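Local coordinates for protein poly A polymerase (PDB 4WBY) that adds the terminal adenosine to the CC end of tRNA, using ATP, to complete the CCA terminus, at residues Leu318-Lys332 against Glu347-Arg360. Sequence-based numbering, arbitrary orientation.
Sequences LKKAKENYEVYRLLK and ELKEKIKLYLEKLR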
loop_
_atom_site.group_PDB
_atom_site.type_symbol
_atom_site.label_atom_id
_atom_site.label_comp_id
_atom_site.label_asym_id
_atom_site.label_seq_id
_atom_site.Cartn_x
_atom_site.Cartn_y
_atom_site.Cartn_z
ATOM N N LEU A 318 -19.300 19.127 20.753
ATOM C CA LEU A 318 -20.130 18.883 19.582
ATOM C C LEU A 318 -21.473 18.298 20.007
ATOM O O LEU A 318 -22.515 18.637 19.442
ATOM C CB LEU A 318 -19.417 17.948 18.604
ATOM C CG LEU A 318 -19.754 18.093 17.122
ATOM C CD1 LEU A 318 -19.426 19.493 16.626
ATOM C CD2 LEU A 318 -18.991 17.053 16.321
ATOM N N LYS A 319 -21.443 17.425 21.013
ATOM C CA LYS A 319 -22.671 16.881 21.591
ATOM C C LYS A 319 -23.582 17.994 22.100
ATOM O O LYS A 319 -24.784 18.003 21.824
ATOM C CB LYS A 319 -22.353 15.915 22.736
ATOM C CG LYS A 319 -21.836 14.553 22.305
ATOM C CD LYS A 319 -21.443 13.714 23.517
ATOM C CE LYS A 319 -21.000 12.317 23.116
ATOM N NZ LYS A 319 -19.852 12.346 22.168
ATOM N N LYS A 320 -22.997 18.933 22.837
ATOM C CA LYS A 320 -23.757 19.999 23.482
ATOM C C LYS A 320 -24.199 21.090 22.513
ATOM O O LYS A 320 -25.097 21.873 22.828
ATOM C CB LYS A 320 -22.936 20.618 24.617
ATOM C CG LYS A 320 -22.766 19.710 25.825
ATOM C CD LYS A 320 -24.115 19.343 26.431
ATOM C CE LYS A 320 -23.962 18.377 27.599
ATOM N NZ LYS A 320 -23.201 18.972 28.733
ATOM N N ALA A 321 -23.564 21.146 21.344
ATOM C CA ALA A 321 -23.900 22.147 20.334
ATOM C C ALA A 321 -25.357 22.015 19.904
ATOM O O ALA A 321 -25.789 20.952 19.455
ATOM C CB ALA A 321 -22.976 22.028 19.133
ATOM N N LYS A 322 -26.106 23.103 20.045
ATOM C CA LYS A 322 -27.547 23.083 19.811
ATOM C C LYS A 322 -27.933 23.633 18.439
ATOM O O LYS A 322 -28.853 23.122 17.797
ATOM C CB LYS A 322 -28.259 23.871 20.914
ATOM C CG LYS A 322 -27.584 25.191 21.263
ATOM C CD LYS A 322 -28.290 25.923 22.400
ATOM C CE LYS A 322 -27.977 25.310 23.763
ATOM N NZ LYS A 322 -28.786 24.095 24.061
ATOM N N GLU A 323 -27.235 24.673 17.990
ATOM C CA GLU A 323 -27.518 25.267 16.686
ATOM C C GLU A 323 -26.444 24.895 15.667
ATOM O O GLU A 323 -25.290 24.660 16.028
ATOM C CB GLU A 323 -27.636 26.790 16.797
ATOM C CG GLU A 323 -26.341 27.500 17.144
ATOM C CD GLU A 323 -26.502 29.008 17.192
ATOM O OE1 GLU A 323 -27.585 29.480 17.594
ATOM O OE2 GLU A 323 -25.546 29.721 16.819
ATOM N N ASN A 324 -26.835 24.846 14.395
ATOM C CA ASN A 324 -25.946 24.394 13.327
ATOM C C ASN A 324 -24.676 25.227 13.196
ATOM O O ASN A 324 -23.622 24.704 12.837
ATOM C CB ASN A 324 -26.687 24.390 11.987
ATOM C CG ASN A 324 -27.789 23.355 11.935
ATOM O OD1 ASN A 324 -27.803 22.409 12.720
ATOM N ND2 ASN A 324 -28.720 23.528 11.004
ATOM N N TYR A 325 -24.778 26.521 13.484
ATOM C CA TYR A 325 -23.631 27.409 13.346
ATOM C C TYR A 325 -22.528 27.049 14.334
ATOM O O TYR A 325 -21.348 27.211 14.035
ATOM C CB TYR A 325 -24.044 28.874 13.533
ATOM C CG TYR A 325 -22.866 29.824 13.539
ATOM C CD1 TYR A 325 -22.179 30.115 12.366
ATOM C CD2 TYR A 325 -22.432 30.417 14.718
ATOM C CE1 TYR A 325 -21.094 30.976 12.365
ATOM C CE2 TYR A 325 -21.347 31.280 14.726
ATOM C CZ TYR A 325 -20.682 31.554 13.548
ATOM O OH TYR A 325 -19.604 32.411 13.549
ATOM N N GLU A 326 -22.908 26.559 15.508
ATOM C CA GLU A 326 -21.912 26.157 16.496
ATOM C C GLU A 326 -21.177 24.912 16.011
ATOM O O GLU A 326 -19.958 24.798 16.158
ATOM C CB GLU A 326 -22.560 25.906 17.859
ATOM C CG GLU A 326 -21.559 25.651 18.977
ATOM C CD GLU A 326 -22.185 25.731 20.358
ATOM O OE1 GLU A 326 -23.415 25.526 20.473
ATOM O OE2 GLU A 326 -21.447 26.005 21.328
ATOM N N VAL A 327 -21.926 23.980 15.432
ATOM C CA VAL A 327 -21.331 22.791 14.835
ATOM C C VAL A 327 -20.346 23.213 13.746
ATOM O O VAL A 327 -19.214 22.719 13.680
ATOM C CB VAL A 327 -22.406 21.852 14.248
ATOM C CG1 VAL A 327 -21.768 20.683 13.523
ATOM C CG2 VAL A 327 -23.332 21.346 15.352
ATOM N N TYR A 328 -20.776 24.157 12.911
ATOM C CA TYR A 328 -19.937 24.668 11.832
ATOM C C TYR A 328 -18.652 25.292 12.365
ATOM O O TYR A 328 -17.569 25.032 11.841
ATOM C CB TYR A 328 -20.720 25.685 10.992
ATOM C CG TYR A 328 -19.872 26.578 10.108
ATOM C CD1 TYR A 328 -19.432 26.147 8.862
ATOM C CD2 TYR A 328 -19.531 27.863 10.513
ATOM C CE1 TYR A 328 -18.666 26.968 8.051
ATOM C CE2 TYR A 328 -18.764 28.689 9.709
ATOM C CZ TYR A 328 -18.335 28.236 8.480
ATOM O OH TYR A 328 -17.574 29.061 7.680
ATOM N N ARG A 329 -18.774 26.106 13.411
ATOM C CA ARG A 329 -17.618 26.781 13.998
ATOM C C ARG A 329 -16.621 25.787 14.588
ATOM O O ARG A 329 -15.406 25.965 14.476
ATOM C CB ARG A 329 -18.070 27.774 15.073
ATOM C CG ARG A 329 -16.943 28.579 15.698
ATOM C CD ARG A 329 -17.436 29.362 16.906
ATOM N NE ARG A 329 -18.204 28.511 17.811
ATOM C CZ ARG A 329 -17.666 27.713 18.728
ATOM N NH1 ARG A 329 -16.350 27.655 18.870
ATOM N NH2 ARG A 329 -18.447 26.970 19.503
ATOM N N LEU A 330 -17.136 24.734 15.211
ATOM C CA LEU A 330 -16.285 23.707 15.812
ATOM C C LEU A 330 -15.579 22.837 14.771
ATOM O O LEU A 330 -14.448 22.394 14.990
ATOM C CB LEU A 330 -17.113 22.821 16.749
ATOM C CG LEU A 330 -17.564 23.482 18.053
ATOM C CD1 LEU A 330 -18.634 22.642 18.739
ATOM C CD2 LEU A 330 -16.376 23.699 18.979
ATOM N N LEU A 331 -16.241 22.598 13.643
ATOM C CA LEU A 331 -15.712 21.678 12.630
ATOM C C LEU A 331 -14.872 22.352 11.556
ATOM O O LEU A 331 -14.025 21.706 10.937
ATOM C CB LEU A 331 -16.854 20.913 11.961
ATOM C CG LEU A 331 -17.666 20.011 12.897
ATOM C CD1 LEU A 331 -18.776 19.309 12.135
ATOM C CD2 LEU A 331 -16.760 18.997 13.592
ATOM N N LYS A 332 -15.096 23.647 11.347
ATOM C CA LYS A 332 -14.444 24.383 10.256
ATOM C C LYS A 332 -12.909 24.234 10.178
ATOM O O LYS A 332 -12.365 24.107 9.081
ATOM C CB LYS A 332 -14.807 25.871 10.345
ATOM C CG LYS A 332 -14.308 26.695 9.168
ATOM C CD LYS A 332 -14.841 28.120 9.217
ATOM C CE LYS A 332 -14.381 28.913 8.005
ATOM N NZ LYS A 332 -14.984 30.273 7.971
ATOM N N GLU A 347 -23.623 9.293 17.889
ATOM C CA GLU A 347 -24.380 10.479 18.276
ATOM C C GLU A 347 -23.907 11.737 17.547
ATOM O O GLU A 347 -24.605 12.753 17.528
ATOM C CB GLU A 347 -24.293 10.689 19.792
ATOM C CG GLU A 347 -22.896 11.025 20.313
ATOM C CD GLU A 347 -21.952 9.826 20.355
ATOM O OE1 GLU A 347 -22.376 8.704 20.002
ATOM O OE2 GLU A 347 -20.780 10.009 20.745
ATOM N N LEU A 348 -22.727 11.666 16.939
ATOM C CA LEU A 348 -22.152 12.819 16.258
ATOM C C LEU A 348 -22.214 12.681 14.743
ATOM O O LEU A 348 -22.032 13.663 14.020
ATOM C CB LEU A 348 -20.695 13.024 16.691
ATOM C CG LEU A 348 -20.446 13.271 18.180
ATOM C CD1 LEU A 348 -18.963 13.515 18.445
ATOM C CD2 LEU A 348 -21.299 14.435 18.693
ATOM N N LYS A 349 -22.469 11.461 14.271
ATOM C CA LYS A 349 -22.305 11.121 12.854
ATOM C C LYS A 349 -23.109 12.022 11.921
ATOM O O LYS A 349 -22.604 12.477 10.892
ATOM C CB LYS A 349 -22.690 9.655 12.617
ATOM C CG LYS A 349 -22.360 9.152 11.222
ATOM C CD LYS A 349 -22.266 7.633 11.182
ATOM C CE LYS A 349 -23.636 6.985 11.121
ATOM N NZ LYS A 349 -24.267 7.172 9.787
ATOM N N GLU A 350 -24.351 12.301 12.293
ATOM C CA GLU A 350 -25.232 13.091 11.441
ATOM C C GLU A 350 -24.860 14.573 11.423
ATOM O O GLU A 350 -25.064 15.257 10.419
ATOM C CB GLU A 350 -26.682 12.909 11.881
ATOM C CG GLU A 350 -27.221 11.518 11.578
ATOM C CD GLU A 350 -27.015 11.132 10.120
ATOM O OE1 GLU A 350 -27.358 11.944 9.236
ATOM O OE2 GLU A 350 -26.488 10.027 9.858
ATOM N N LYS A 351 -24.307 15.065 12.526
ATOM C CA LYS A 351 -23.821 16.438 12.572
ATOM C C LYS A 351 -22.647 16.628 11.619
ATOM O O LYS A 351 -22.531 17.670 10.977
ATOM C CB LYS A 351 -23.417 16.826 13.998
ATOM C CG LYS A 351 -24.591 17.168 14.894
ATOM C CD LYS A 351 -24.171 17.314 16.347
ATOM C CE LYS A 351 -25.370 17.668 17.218
ATOM N NZ LYS A 351 -25.027 17.721 18.667
ATOM N N ILE A 352 -21.782 15.622 11.519
ATOM C CA ILE A 352 -20.644 15.709 10.614
ATOM C C ILE A 352 -21.128 15.676 9.171
ATOM O O ILE A 352 -20.668 16.441 8.325
ATOM C CB ILE A 352 -19.639 14.559 10.829
ATOM C CG1 ILE A 352 -19.306 14.400 12.318
ATOM C CG2 ILE A 352 -18.384 14.800 10.005
ATOM C CD1 ILE A 352 -18.787 15.661 12.962
ATOM N N LYS A 353 -22.066 14.775 8.905
ATOM C CA LYS A 353 -22.622 14.616 7.573
ATOM C C LYS A 353 -23.289 15.912 7.134
ATOM O O LYS A 353 -23.170 16.322 5.980
ATOM C CB LYS A 353 -23.614 13.454 7.552
ATOM C CG LYS A 353 -24.258 13.184 6.208
ATOM C CD LYS A 353 -25.149 11.953 6.279
ATOM C CE LYS A 353 -25.826 11.670 4.944
ATOM N NZ LYS A 353 -26.799 12.736 4.567
ATOM N N LEU A 354 -23.973 16.559 8.070
ATOM C CA LEU A 354 -24.633 17.832 7.795
ATOM C C LEU A 354 -23.609 18.912 7.470
ATOM O O LEU A 354 -23.799 19.699 6.542
ATOM C CB LEU A 354 -25.497 18.264 8.979
ATOM C CG LEU A 354 -26.254 19.581 8.786
ATOM C CD1 LEU A 354 -27.281 19.451 7.668
ATOM C CD2 LEU A 354 -26.921 20.025 10.084
ATOM N N TYR A 355 -22.526 18.953 8.238
ATOM C CA TYR A 355 -21.464 19.909 7.964
ATOM C C TYR A 355 -20.899 19.702 6.565
ATOM O O TYR A 355 -20.727 20.657 5.811
ATOM C CB TYR A 355 -20.341 19.798 8.987
ATOM C CG TYR A 355 -19.157 20.660 8.619
ATOM C CD1 TYR A 355 -19.181 22.027 8.841
ATOM C CD2 TYR A 355 -18.026 20.109 8.031
ATOM C CE1 TYR A 355 -18.113 22.823 8.495
ATOM C CE2 TYR A 355 -16.948 20.901 7.678
ATOM C CZ TYR A 355 -17.000 22.258 7.917
ATOM O OH TYR A 355 -15.938 23.059 7.575
ATOM N N LEU A 356 -20.615 18.448 6.227
ATOM C CA LEU A 356 -19.975 18.118 4.958
ATOM C C LEU A 356 -20.892 18.339 3.766
ATOM O O LEU A 356 -20.453 18.809 2.715
ATOM C CB LEU A 356 -19.487 16.667 4.969
ATOM C CG LEU A 356 -18.211 16.395 5.761
ATOM C CD1 LEU A 356 -17.920 14.905 5.798
ATOM C CD2 LEU A 356 -17.041 17.153 5.151
ATOM N N GLU A 357 -22.166 18.006 3.933
ATOM C CA GLU A 357 -23.108 18.058 2.824
ATOM C C GLU A 357 -23.781 19.420 2.665
ATOM O O GLU A 357 -24.122 19.810 1.551
ATOM C CB GLU A 357 -24.174 16.971 2.988
ATOM C CG GLU A 357 -23.633 15.552 2.853
ATOM C CD GLU A 357 -24.712 14.499 3.020
ATOM O OE1 GLU A 357 -25.710 14.776 3.719
ATOM O OE2 GLU A 357 -24.566 13.396 2.450
ATOM N N LYS A 358 -23.965 20.148 3.764
ATOM C CA LYS A 358 -24.745 21.388 3.726
ATOM C C LYS A 358 -24.036 22.621 4.297
ATOM O O LYS A 358 -23.915 23.641 3.618
ATOM C CB LYS A 358 -26.067 21.195 4.475
ATOM C CG LYS A 358 -26.969 20.107 3.910
ATOM C CD LYS A 358 -27.484 20.467 2.528
ATOM C CE LYS A 358 -28.437 19.403 2.007
ATOM N NZ LYS A 358 -28.935 19.724 0.640
ATOM N N LEU A 359 -23.583 22.529 5.544
ATOM C CA LEU A 359 -23.144 23.709 6.288
ATOM C C LEU A 359 -21.917 24.403 5.695
ATOM O O LEU A 359 -21.864 25.634 5.631
ATOM C CB LEU A 359 -22.864 23.336 7.746
ATOM C CG LEU A 359 -24.024 22.691 8.506
ATOM C CD1 LEU A 359 -23.674 22.544 9.981
ATOM C CD2 LEU A 359 -25.301 23.495 8.329
ATOM N N ARG A 360 -20.934 23.621 5.262
ATOM C CA ARG A 360 -19.695 24.189 4.740
ATOM C C ARG A 360 -19.890 24.827 3.367
ATOM O O ARG A 360 -19.028 25.571 2.896
ATOM C CB ARG A 360 -18.608 23.117 4.656
ATOM C CG ARG A 360 -18.875 22.047 3.613
ATOM C CD ARG A 360 -17.682 21.120 3.471
ATOM N NE ARG A 360 -17.935 20.039 2.521
ATOM C CZ ARG A 360 -16.981 19.387 1.868
ATOM N NH1 ARG A 360 -15.708 19.709 2.056
ATOM N NH2 ARG A 360 -17.299 18.416 1.022
#
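L318 opens the contact in the last turn of helix 311-320: its CD2 meets the CD1 tip of I352 at 3.6 Å, the two side chains crossing at about a right angle, while CB rests on CD2 of L348. Its carbonyl oxygen takes a hydrogen bond from K351, NZ to O 2.8 Å. Lysine suits this place because its chain, extended beyond CG, carries the ammonium to the end of a helix, where L318 O has within its own segment just a weak bond from the backbone N of A321; a weak bond from NZ to A321 O adds to the grip. Next along the helix, K319 lays CG against L348 CD2 and bends at its last torsion (chi4 58°), bringing NZ to 2.9 Å from E347 OE2, a salt bridge using the carboxylate's anti lone pair.

Past the turn, N324 offers CB to L359, and CD2 of L354 touches its OD1, the side chains crossing at about a right angle, while its ND2 is bonded to the carbonyl of M394. V327, compact and branched, faces the other helix with CG1 near K351 O. The Y328 ring brings CD1 to the edge of the Y355 ring, 3.6 Å from CE1. L331 covers a face of Y355 in a CH-pi contact, CB 3.9 Å from the centroid and almost on the normal; R360 CB lies over the opposite face, so the flat ring is sandwiched. With an alanine here instead of Y355, L331 CB and Y328 CD1 would probably lose their aromatic partner, and a gap is likely to open between the helices.

Helices 324-331 and 349-359 cross nearly perpendicularly, at -85° with axes 10.1 Å apart at closest approach, in the helical C-terminal part of this nucleotidyltransferase piece, away from the ATP site. Helix 336-342, in the connection between them, packs on L331 and I352, and helix 380-394 covers Y328.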